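PDB 3FX3: cyclic nucleotide-binding protein, which probably regulates transcription as a Crp-type DNA-binding protein, joining a cyclic nucleotide-binding domain to a helix-turn-helix domain. Local coordinates for residues B[11-16]-B[55-60]; B[35-40]-B[109-114]; B[60-65]-B[103-108]; B[175-180]-B[212-217]. One frame throughout, in Å; residues are numbered along the deposited sequence. Where two conformers were deposited one is given.

Contact 1: residues B[11-16]-B[55-60]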
# COMPACT_ATOMS: atom_id res chain seq x y z
N ALA B 11 -11.11 5.79 20.12
CA ALA B 11 -11.77 5.92 18.78
C ALA B 11 -10.78 6.47 17.76
O ALA B 11 -10.67 5.95 16.66
CB ALA B 11 -13.05 6.81 18.86
N ILE B 12 -10.02 7.50 18.14
CA ILE B 12 -8.93 7.99 17.28
C ILE B 12 -7.90 6.88 16.95
O ILE B 12 -7.55 6.68 15.78
CB ILE B 12 -8.24 9.22 17.88
CG1 ILE B 12 -9.21 10.41 17.86
CG2 ILE B 12 -6.96 9.60 17.10
CD1 ILE B 12 -8.73 11.60 18.72
N ALA B 13 -7.48 6.13 17.96
CA ALA B 13 -6.51 5.05 17.75
C ALA B 13 -7.01 3.96 16.78
O ALA B 13 -6.20 3.32 16.09
CB ALA B 13 -6.07 4.42 19.09
N ARG B 14 -8.32 3.73 16.75
CA ARG B 14 -8.92 2.72 15.86
C ARG B 14 -8.75 3.01 14.36
O ARG B 14 -8.88 2.13 13.54
CB ARG B 14 -10.38 2.51 16.22
CG ARG B 14 -10.58 1.71 17.52
CD ARG B 14 -12.02 1.80 18.00
NE ARG B 14 -12.26 0.94 19.16
CZ ARG B 14 -12.48 -0.38 19.10
NH1 ARG B 14 -12.51 -1.03 17.94
NH2 ARG B 14 -12.69 -1.06 20.22
N ASN B 15 -8.44 4.25 14.02
CA ASN B 15 -8.12 4.60 12.64
C ASN B 15 -6.70 4.22 12.21
O ASN B 15 -6.38 4.31 11.03
CB ASN B 15 -8.33 6.11 12.45
CG ASN B 15 -9.77 6.54 12.64
OD1 ASN B 15 -10.71 5.79 12.34
ND2 ASN B 15 -9.95 7.74 13.16
N SER B 16 -5.85 3.83 13.15
CA SER B 16 -4.46 3.52 12.83
C SER B 16 -4.29 2.17 12.11
O SER B 16 -5.08 1.25 12.29
CB SER B 16 -3.59 3.51 14.08
OG SER B 16 -3.87 2.38 14.90
N ILE B 55 4.72 -0.05 20.47
CA ILE B 55 4.29 0.44 19.18
C ILE B 55 3.49 1.70 19.47
O ILE B 55 2.77 1.77 20.45
CB ILE B 55 3.41 -0.59 18.46
CG1 ILE B 55 4.19 -1.90 18.22
CG2 ILE B 55 2.94 -0.05 17.14
CD1 ILE B 55 3.32 -3.05 17.66
N HIS B 56 3.59 2.67 18.59
CA HIS B 56 3.12 4.03 18.86
C HIS B 56 2.00 4.46 17.96
O HIS B 56 2.04 4.23 16.77
CB HIS B 56 4.29 5.02 18.74
CG HIS B 56 5.55 4.50 19.36
ND1 HIS B 56 5.75 4.49 20.72
CD2 HIS B 56 6.64 3.92 18.81
CE1 HIS B 56 6.93 3.95 20.98
NE2 HIS B 56 7.50 3.60 19.84
N VAL B 57 1.01 5.11 18.56
CA VAL B 57 -0.12 5.65 17.86
C VAL B 57 -0.37 7.10 18.29
O VAL B 57 -0.64 7.38 19.48
CB VAL B 57 -1.39 4.83 18.16
CG1 VAL B 57 -2.54 5.34 17.31
CG2 VAL B 57 -1.16 3.31 17.91
N VAL B 58 -0.27 8.03 17.34
CA VAL B 58 -0.51 9.45 17.64
C VAL B 58 -2.01 9.66 17.83
O VAL B 58 -2.81 9.19 17.02
CB VAL B 58 0.02 10.35 16.52
CG1 VAL B 58 -0.15 11.86 16.89
CG2 VAL B 58 1.48 10.01 16.23
N ILE B 59 -2.39 10.26 18.96
CA ILE B 59 -3.78 10.61 19.25
C ILE B 59 -4.03 12.06 18.86
O ILE B 59 -5.11 12.40 18.37
CB ILE B 59 -4.10 10.43 20.72
CG1 ILE B 59 -3.84 8.98 21.15
CG2 ILE B 59 -5.54 10.88 21.02
CD1 ILE B 59 -4.45 7.90 20.25
N ASP B 60 -3.03 12.91 19.05
CA ASP B 60 -3.13 14.33 18.71
C ASP B 60 -1.75 14.90 18.46
O ASP B 60 -0.79 14.49 19.12
CB ASP B 60 -3.77 15.12 19.87
CG ASP B 60 -4.21 16.53 19.45
OD1 ASP B 60 -5.08 16.65 18.56
OD2 ASP B 60 -3.64 17.50 19.96
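The carbonyl oxygen of Ala13 is gripped twice by Ser16; both residues pack on Val57. Ser16 OG donates to Ala13 O at 2.8 Å, nearly along the C=O axis, and Ser16 N closes the type I turn onto the same Ala13 oxygen at 3.0 Å. The hydroxyl can do this because OG stands between the backbone N and the carbonyl carbon (chi1 71°); it also meets Ile19 N, making Ser16 the N-cap of the next short helix. Ser16 CB meets Val57 CG1 at 3.9 Å. Helix 7-13 and its turn lie here over strand 54-58 of the beta-roll, where the N-terminal helices close one side of the cyclic nucleotide-binding domain. Ala13 CB touches two branches, Val57 CG1 at 4.1 Å and Ile59 CD1 at 4.0 Å. The side chains of Ile12 and Ile59 pass at a slant: Ile12 CD1 meets Ile59 CG2 at 4.0 Å, while Ile12 CG2, anti to the backbone N, rests on Ile59 O at 3.6 Å. No hydrogen bond links the two segments. Met110 of strand 107-113 touches Ala13, Val57 and Ile59 as well, and Ser85 touches both Ser16 and Val57.

Contact 2: residues B[35-40]-B[109-114]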
# COMPACT_ATOMS: atom_id res chain seq x y z
N VAL B 35 -0.39 2.46 27.36
CA VAL B 35 0.20 3.49 28.23
C VAL B 35 0.01 4.84 27.52
O VAL B 35 0.43 5.03 26.39
CB VAL B 35 1.70 3.21 28.49
CG1 VAL B 35 2.32 4.34 29.34
CG2 VAL B 35 1.87 1.87 29.22
N TRP B 36 -0.63 5.78 28.19
CA TRP B 36 -0.96 7.06 27.58
C TRP B 36 0.05 8.12 28.00
O TRP B 36 0.28 8.29 29.18
CB TRP B 36 -2.37 7.48 27.99
CG TRP B 36 -3.38 6.46 27.62
CD1 TRP B 36 -3.78 5.38 28.38
CD2 TRP B 36 -4.12 6.38 26.39
NE1 TRP B 36 -4.72 4.66 27.69
CE2 TRP B 36 -4.94 5.25 26.47
CE3 TRP B 36 -4.17 7.18 25.25
CZ2 TRP B 36 -5.82 4.90 25.45
CZ3 TRP B 36 -5.03 6.83 24.25
CH2 TRP B 36 -5.83 5.69 24.34
N ARG B 37 0.67 8.80 27.04
CA ARG B 37 1.64 9.84 27.35
C ARG B 37 1.41 11.11 26.55
O ARG B 37 0.99 11.06 25.40
CB ARG B 37 3.06 9.34 27.10
CG ARG B 37 3.51 8.22 28.02
CD ARG B 37 3.67 8.71 29.44
NE ARG B 37 4.27 7.70 30.30
CZ ARG B 37 3.61 6.98 31.21
NH1 ARG B 37 2.29 7.13 31.40
NH2 ARG B 37 4.28 6.08 31.93
N SER B 38 1.76 12.24 27.18
CA SER B 38 1.79 13.55 26.55
C SER B 38 3.20 14.00 26.39
O SER B 38 4.03 13.66 27.21
CB SER B 38 1.10 14.57 27.44
OG SER B 38 -0.27 14.38 27.27
N TYR B 39 3.46 14.76 25.33
CA TYR B 39 4.80 15.26 25.03
C TYR B 39 4.70 16.76 24.70
O TYR B 39 3.79 17.20 23.99
CB TYR B 39 5.42 14.47 23.86
CG TYR B 39 5.62 13.01 24.18
CD1 TYR B 39 4.61 12.09 23.97
CD2 TYR B 39 6.81 12.55 24.73
CE1 TYR B 39 4.76 10.74 24.30
CE2 TYR B 39 6.98 11.23 25.06
CZ TYR B 39 5.93 10.31 24.84
OH TYR B 39 6.07 8.96 25.18
N ASP B 40 5.60 17.55 25.26
CA ASP B 40 5.70 18.96 24.86
C ASP B 40 6.36 19.03 23.49
O ASP B 40 7.05 18.09 23.05
CB ASP B 40 6.59 19.77 25.82
CG ASP B 40 6.09 19.78 27.25
OD1 ASP B 40 4.88 19.58 27.46
OD2 ASP B 40 6.90 20.02 28.16
N VAL B 109 0.09 10.60 22.74
CA VAL B 109 0.40 9.34 22.11
C VAL B 109 -0.14 8.19 22.97
O VAL B 109 -0.14 8.26 24.20
CB VAL B 109 1.89 9.19 21.89
CG1 VAL B 109 2.24 7.85 21.19
CG2 VAL B 109 2.44 10.39 21.13
N MSE B 110 -0.59 7.14 22.30
CA MSE B 110 -0.93 5.90 22.93
C MSE B 110 0.16 4.90 22.60
O MSE B 110 0.42 4.59 21.43
CB MSE B 110 -2.27 5.38 22.41
CG MSE B 110 -2.80 4.20 23.21
SE MSE B 110 -4.31 3.37 22.31
CE MSE B 110 -3.37 2.57 20.80
N HIS B 111 0.77 4.35 23.62
CA HIS B 111 1.83 3.36 23.43
C HIS B 111 1.29 1.98 23.81
O HIS B 111 0.79 1.79 24.91
CB HIS B 111 3.04 3.68 24.32
CG HIS B 111 3.64 5.04 24.11
ND1 HIS B 111 4.57 5.30 23.13
CD2 HIS B 111 3.54 6.18 24.84
CE1 HIS B 111 4.93 6.57 23.20
NE2 HIS B 111 4.36 7.12 24.25
N ILE B 112 1.43 1.01 22.92
CA ILE B 112 1.07 -0.38 23.23
C ILE B 112 2.36 -1.14 23.52
O ILE B 112 3.20 -1.26 22.62
CB ILE B 112 0.38 -1.06 22.07
CG1 ILE B 112 -0.89 -0.31 21.65
CG2 ILE B 112 0.00 -2.51 22.47
CD1 ILE B 112 -1.91 -0.19 22.75
N PRO B 113 2.53 -1.64 24.75
CA PRO B 113 3.79 -2.35 25.00
C PRO B 113 3.94 -3.55 24.09
O PRO B 113 3.00 -4.28 23.87
CB PRO B 113 3.70 -2.78 26.47
CG PRO B 113 2.63 -1.96 27.06
CD PRO B 113 1.70 -1.51 25.95
N SER B 114 5.13 -3.74 23.53
CA SER B 114 5.37 -4.82 22.60
C SER B 114 5.01 -6.20 23.15
O SER B 114 4.34 -6.96 22.45
CB SER B 114 6.84 -4.83 22.16
OG SER B 114 7.13 -3.60 21.55
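Tyr39 and His111 reach toward each other tip to tip, rings rim to rim with planes 77° apart, and Tyr39 OH and His111 NE2 share a hydrogen bond of 2.7 Å. The other ring nitrogen, His111 ND1, is hydrogen-bonded to His56 ND1, which should limit rotation of the imidazole. Four backbone bonds tie the antiparallel strands in the hydrogen-bonded pairs Val35 with His111 and Arg37 with Val109; the shorter two, Val35 N to His111 O and Val109 N to Arg37 O, are 2.8 Å. Trp36 and Met110, the non-hydrogen-bonded pair between them, lie side by side. Met110 is a selenomethionine; its CG, anti to the backbone N (chi1 -170°), lies over the six-membered ring of Trp36, 3.6 Å from its centroid in a CH-pi contact, while SE approaches obliquely in a Met-aromatic contact. On the His111 side, Arg37 CG passes the imidazole edge at 3.8 Å from CD2, and Tyr39 CE1 packs on Val109 CG2 at 3.9 Å. Strand 35-39 is an edge strand of its sheet, and 54-58 flanks 107-113 on its other side. Helix 7-13 lies against the Trp36 and Met110 face, where His6 stacks on the indole, and Leu31 of helix 24-31 touches Met110.

Contact 3: residues B[60-65]-B[103-108]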
# COMPACT_ATOMS: atom_id res chain seq x y z
N ASP B 60 -3.03 12.91 19.05
CA ASP B 60 -3.13 14.33 18.71
C ASP B 60 -1.75 14.90 18.46
O ASP B 60 -0.79 14.49 19.12
CB ASP B 60 -3.77 15.12 19.87
CG ASP B 60 -4.21 16.53 19.45
OD1 ASP B 60 -5.08 16.65 18.56
OD2 ASP B 60 -3.64 17.50 19.96
N GLY B 61 -1.63 15.87 17.55
CA GLY B 61 -0.35 16.54 17.31
C GLY B 61 0.46 15.88 16.21
O GLY B 61 -0.04 15.05 15.48
N TRP B 62 1.72 16.29 16.07
CA TRP B 62 2.60 15.83 14.99
C TRP B 62 3.92 15.33 15.58
O TRP B 62 4.54 16.01 16.40
CB TRP B 62 2.89 16.97 14.03
CG TRP B 62 1.73 17.31 13.15
CD1 TRP B 62 0.70 18.14 13.44
CD2 TRP B 62 1.49 16.79 11.84
NE1 TRP B 62 -0.18 18.18 12.37
CE2 TRP B 62 0.29 17.35 11.38
CE3 TRP B 62 2.18 15.91 11.01
CZ2 TRP B 62 -0.25 17.05 10.13
CZ3 TRP B 62 1.65 15.62 9.75
CH2 TRP B 62 0.46 16.21 9.32
N VAL B 63 4.35 14.16 15.15
CA VAL B 63 5.61 13.55 15.59
C VAL B 63 6.50 13.41 14.38
O VAL B 63 6.03 13.00 13.31
CB VAL B 63 5.34 12.17 16.21
CG1 VAL B 63 6.63 11.42 16.54
CG2 VAL B 63 4.49 12.36 17.46
N LYS B 64 7.77 13.76 14.50
CA LYS B 64 8.70 13.53 13.39
C LYS B 64 9.66 12.40 13.72
O LYS B 64 10.06 12.24 14.88
CB LYS B 64 9.47 14.80 13.04
CG LYS B 64 10.65 15.15 13.95
CD LYS B 64 11.45 16.39 13.46
CE LYS B 64 12.23 17.01 14.62
NZ LYS B 64 13.02 18.23 14.26
N LEU B 65 10.03 11.62 12.72
CA LEU B 65 11.06 10.62 12.85
C LEU B 65 12.25 11.11 12.03
O LEU B 65 12.06 11.56 10.91
CB LEU B 65 10.59 9.27 12.30
CG LEU B 65 9.77 8.35 13.22
CD1 LEU B 65 8.84 9.09 14.11
CD2 LEU B 65 9.01 7.25 12.43
N ALA B 103 8.41 15.12 19.34
CA ALA B 103 7.17 15.86 19.17
C ALA B 103 7.47 17.19 18.44
O ALA B 103 8.35 17.94 18.85
CB ALA B 103 6.54 16.14 20.51
N VAL B 104 6.73 17.44 17.37
CA VAL B 104 6.86 18.68 16.57
C VAL B 104 5.84 19.71 17.06
O VAL B 104 6.10 20.87 16.99
CB VAL B 104 6.63 18.38 15.04
CG1 VAL B 104 6.41 19.66 14.25
CG2 VAL B 104 7.82 17.61 14.49
N THR B 105 4.69 19.27 17.53
CA THR B 105 3.76 20.12 18.26
C THR B 105 3.58 19.45 19.61
O THR B 105 4.09 18.35 19.82
CB THR B 105 2.39 20.13 17.55
OG1 THR B 105 1.90 18.78 17.54
CG2 THR B 105 2.54 20.61 16.11
N PRO B 106 2.87 20.09 20.54
CA PRO B 106 2.43 19.29 21.68
C PRO B 106 1.65 18.06 21.17
O PRO B 106 0.87 18.19 20.21
CB PRO B 106 1.51 20.25 22.47
CG PRO B 106 1.94 21.64 22.03
CD PRO B 106 2.29 21.45 20.57
N CYS B 107 1.91 16.89 21.77
CA CYS B 107 1.37 15.59 21.31
C CYS B 107 0.72 14.81 22.42
O CYS B 107 1.15 14.89 23.55
CB CYS B 107 2.51 14.70 20.83
SG CYS B 107 3.03 15.23 19.26
N GLU B 108 -0.27 14.00 22.07
CA GLU B 108 -0.71 12.88 22.90
C GLU B 108 -0.47 11.62 22.10
O GLU B 108 -0.79 11.58 20.92
CB GLU B 108 -2.20 12.96 23.22
CG GLU B 108 -2.51 13.96 24.28
CD GLU B 108 -3.99 14.10 24.55
OE1 GLU B 108 -4.78 13.15 24.28
OE2 GLU B 108 -4.37 15.19 25.05
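Thr105 and Trp62 cross obliquely, the threonine methyl CG2 standing 4.1 Å from Trp62 CD1 while its hydroxyl turns to the backbone. Thr105 OG1 lies between the backbone N and the carbonyl carbon (chi1 61°), where it accepts from Trp62 N at 2.9 Å and donates to Pro106 O at 2.9 Å from above the carbonyl plane. One hydroxyl thus ties segment 60-65 to the turn of 103-108, and Gly61, without a side chain, lets its CA come within 3.2 Å of Thr105 OG1. Trp62 O takes the Val104 N-H at 2.8 Å, plus a weak bond from Thr105 N. Here the antiparallel pairing passes from one sheet of the roll to the other: Asp60 with Glu108 belongs to one ladder, Val63 with Ala103 to the next, and the register slips by two residues between them. Ile59 and Asp60 both face Glu108, a classic beta bulge at the corner. Lys64 and Val104 cross at about a right angle, with Val104 CG2 packed 3.6 Å from Lys64 CB. Cys107 SG packs 3.7 Å from Val63 CG2. The indole of Trp62 extends to the Crp-like domain, where NE1 is hydrogen-bonded to Thr176 O.

Contact 4: residues B[175-180]-B[212-217]. With PO4 (phosphate ion), chain G.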
# COMPACT_ATOMS: atom_id res chain seq x y z
N VAL B 175 -7.75 21.90 11.02
CA VAL B 175 -6.69 20.92 11.27
C VAL B 175 -5.40 21.62 11.71
O VAL B 175 -4.97 22.60 11.10
CB VAL B 175 -6.43 20.05 10.03
CG1 VAL B 175 -7.70 19.32 9.62
CG2 VAL B 175 -5.91 20.89 8.87
N THR B 176 -4.79 21.13 12.78
CA THR B 176 -3.55 21.71 13.30
C THR B 176 -2.37 21.21 12.44
O THR B 176 -2.31 20.03 12.10
CB THR B 176 -3.33 21.28 14.74
OG1 THR B 176 -3.25 19.86 14.75
CG2 THR B 176 -4.49 21.73 15.65
N LEU B 177 -1.44 22.10 12.08
CA LEU B 177 -0.29 21.71 11.26
C LEU B 177 0.99 22.12 11.95
O LEU B 177 0.99 23.02 12.78
CB LEU B 177 -0.33 22.41 9.90
CG LEU B 177 -1.50 22.17 8.96
CD1 LEU B 177 -1.46 23.14 7.79
CD2 LEU B 177 -1.51 20.71 8.49
N PRO B 178 2.11 21.49 11.57
CA PRO B 178 3.39 21.99 12.05
C PRO B 178 3.61 23.41 11.59
O PRO B 178 3.14 23.78 10.51
CB PRO B 178 4.43 21.08 11.37
CG PRO B 178 3.67 19.96 10.80
CD PRO B 178 2.27 20.43 10.58
N TYR B 179 4.30 24.19 12.41
CA TYR B 179 4.72 25.51 12.02
C TYR B 179 5.63 25.44 10.79
O TYR B 179 5.49 26.22 9.86
CB TYR B 179 5.43 26.19 13.18
CG TYR B 179 5.76 27.64 12.93
CD1 TYR B 179 6.88 28.00 12.18
CD2 TYR B 179 4.98 28.65 13.48
CE1 TYR B 179 7.21 29.33 11.96
CE2 TYR B 179 5.32 30.01 13.27
CZ TYR B 179 6.43 30.34 12.51
OH TYR B 179 6.78 31.65 12.28
N ASP B 180 6.53 24.47 10.76
CA ASP B 180 7.40 24.31 9.61
C ASP B 180 6.70 23.51 8.51
O ASP B 180 6.67 22.28 8.54
CB ASP B 180 8.69 23.59 10.00
CG ASP B 180 9.62 23.40 8.82
OD1 ASP B 180 9.33 23.95 7.72
OD2 ASP B 180 10.61 22.69 8.98
N ASN B 212 -0.12 27.63 12.69
CA ASN B 212 -0.21 26.35 13.36
C ASN B 212 -1.47 25.57 12.99
O ASN B 212 -1.76 24.54 13.59
CB ASN B 212 -0.12 26.55 14.87
CG ASN B 212 1.20 27.20 15.29
OD1 ASN B 212 2.28 26.61 15.14
ND2 ASN B 212 1.13 28.43 15.80
N HIS B 213 -2.22 26.05 12.00
CA HIS B 213 -3.43 25.35 11.60
C HIS B 213 -3.95 25.80 10.23
O HIS B 213 -3.59 26.87 9.74
CB HIS B 213 -4.52 25.49 12.69
CG HIS B 213 -5.28 26.78 12.62
ND1 HIS B 213 -4.74 27.99 13.00
CD2 HIS B 213 -6.55 27.04 12.24
CE1 HIS B 213 -5.64 28.94 12.84
NE2 HIS B 213 -6.75 28.39 12.38
N ALA B 214 -4.76 24.94 9.63
CA ALA B 214 -5.48 25.25 8.40
C ALA B 214 -6.96 25.29 8.71
O ALA B 214 -7.46 24.54 9.55
CB ALA B 214 -5.21 24.22 7.34
N GLU B 215 -7.67 26.17 8.02
CA GLU B 215 -9.11 26.31 8.17
C GLU B 215 -9.78 25.98 6.84
O GLU B 215 -9.48 26.61 5.82
CB GLU B 215 -9.47 27.72 8.63
CG GLU B 215 -8.91 28.03 10.02
CD GLU B 215 -9.18 29.45 10.50
OE1 GLU B 215 -9.56 30.31 9.69
OE2 GLU B 215 -8.98 29.70 11.72
N ILE B 216 -10.65 24.96 6.88
CA ILE B 216 -11.49 24.57 5.73
C ILE B 216 -12.92 25.03 6.03
O ILE B 216 -13.55 24.54 6.97
CB ILE B 216 -11.47 23.03 5.51
CG1 ILE B 216 -10.04 22.52 5.34
CG2 ILE B 216 -12.32 22.63 4.29
CD1 ILE B 216 -9.27 22.27 6.66
N GLU B 217 -13.44 25.97 5.25
CA GLU B 217 -14.79 26.47 5.53
C GLU B 217 -15.85 25.42 5.17
O GLU B 217 -16.79 25.21 5.95
CB GLU B 217 -15.04 27.84 4.87
CG GLU B 217 -15.25 27.83 3.36
CD GLU B 217 -15.42 29.25 2.78
OE1 GLU B 217 -14.78 30.20 3.30
OE2 GLU B 217 -16.18 29.42 1.80
P PO4 G . -2.30 30.30 14.49
O1 PO4 G . -1.62 30.08 15.82
O2 PO4 G . -1.58 31.33 13.64
O3 PO4 G . -2.34 28.98 13.74
O4 PO4 G . -3.71 30.78 14.76
O HOH W 1 2.07 23.97 14.92
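Val175, Leu177 and Ala214 form the apolar centre. Val175 CG2 sits 3.7 Å from Ala214 CB, and Leu177 CD1 comes in to the same Ala214 methyl at 3.9 Å, so Ala214 CB is shared by two larger side chains. Ile216 adds CD1 beside Val175 CG2 more loosely. Beyond the strand pair, Leu162 and Leu165 of helix 154-165 touch Val175. The backbones are tied by a hydrogen-bonded pair, Val175 with Ala214, the shorter of its two bonds being Ala214 N to Val175 O, and a third bond runs from Leu177 N to Asn212 O with the donor above the carbonyl plane. In the winged-helix fold of the Crp-like helix-turn-helix domain, strands 207-209 and 213-216 form the wing hairpin, and strand 173-176 pairs with its second strand; Cys173, which bonds through its backbone to Ile216, is locked to Cys166 by a disulfide. At the polar edge, a phosphate ion, probably from the crystallisation liquor, lies at the turn of the hairpin. Its O3 accepts from His213 ND1 at 2.7 Å and from Asn212 N at 2.8 Å. Asn212 CG stands beside that backbone N (chi1 -61°), and phosphate O1 takes a longer bond from Asn212 ND2. The far nitrogen of the imidazole, His213 NE2, donates to Glu215 OE2 at 2.7 Å in an almost straight bond (176°). With both ring nitrogens donating, the imidazole is probably positively charged. Asn212 OD1 lies at the edge of the Tyr179 ring, 3.8 Å from Tyr179 CD2, and a water bridges OD1 to Leu177 O.

Contacts 1, 2 and 3 gather about one beta-roll and touch one another, whereas contact 4 lies in the Crp-like helix-turn-helix domain, presumably the DNA-binding part. Strand 107-113 joins the first three: Met110 N bonds to Val57 O (2.8 Å) between contacts 2 and 1, Cys107 O takes Tyr39 N (2.9 Å) between 3 and 2, and Glu108 O takes Ile59 N (2.9 Å) between 3 and 1. Contact 3 is nested along the chain within contact 2, and it also bridges the domains, with centres 13 Å from contact 4: Trp62 NE1 reaches Thr176 O at 2.8 Å, while Val104 CG1 packs on Pro178 CB at 3.8 Å. Contact 2 stays apart from contact 4, nearest atoms about 12 Å away.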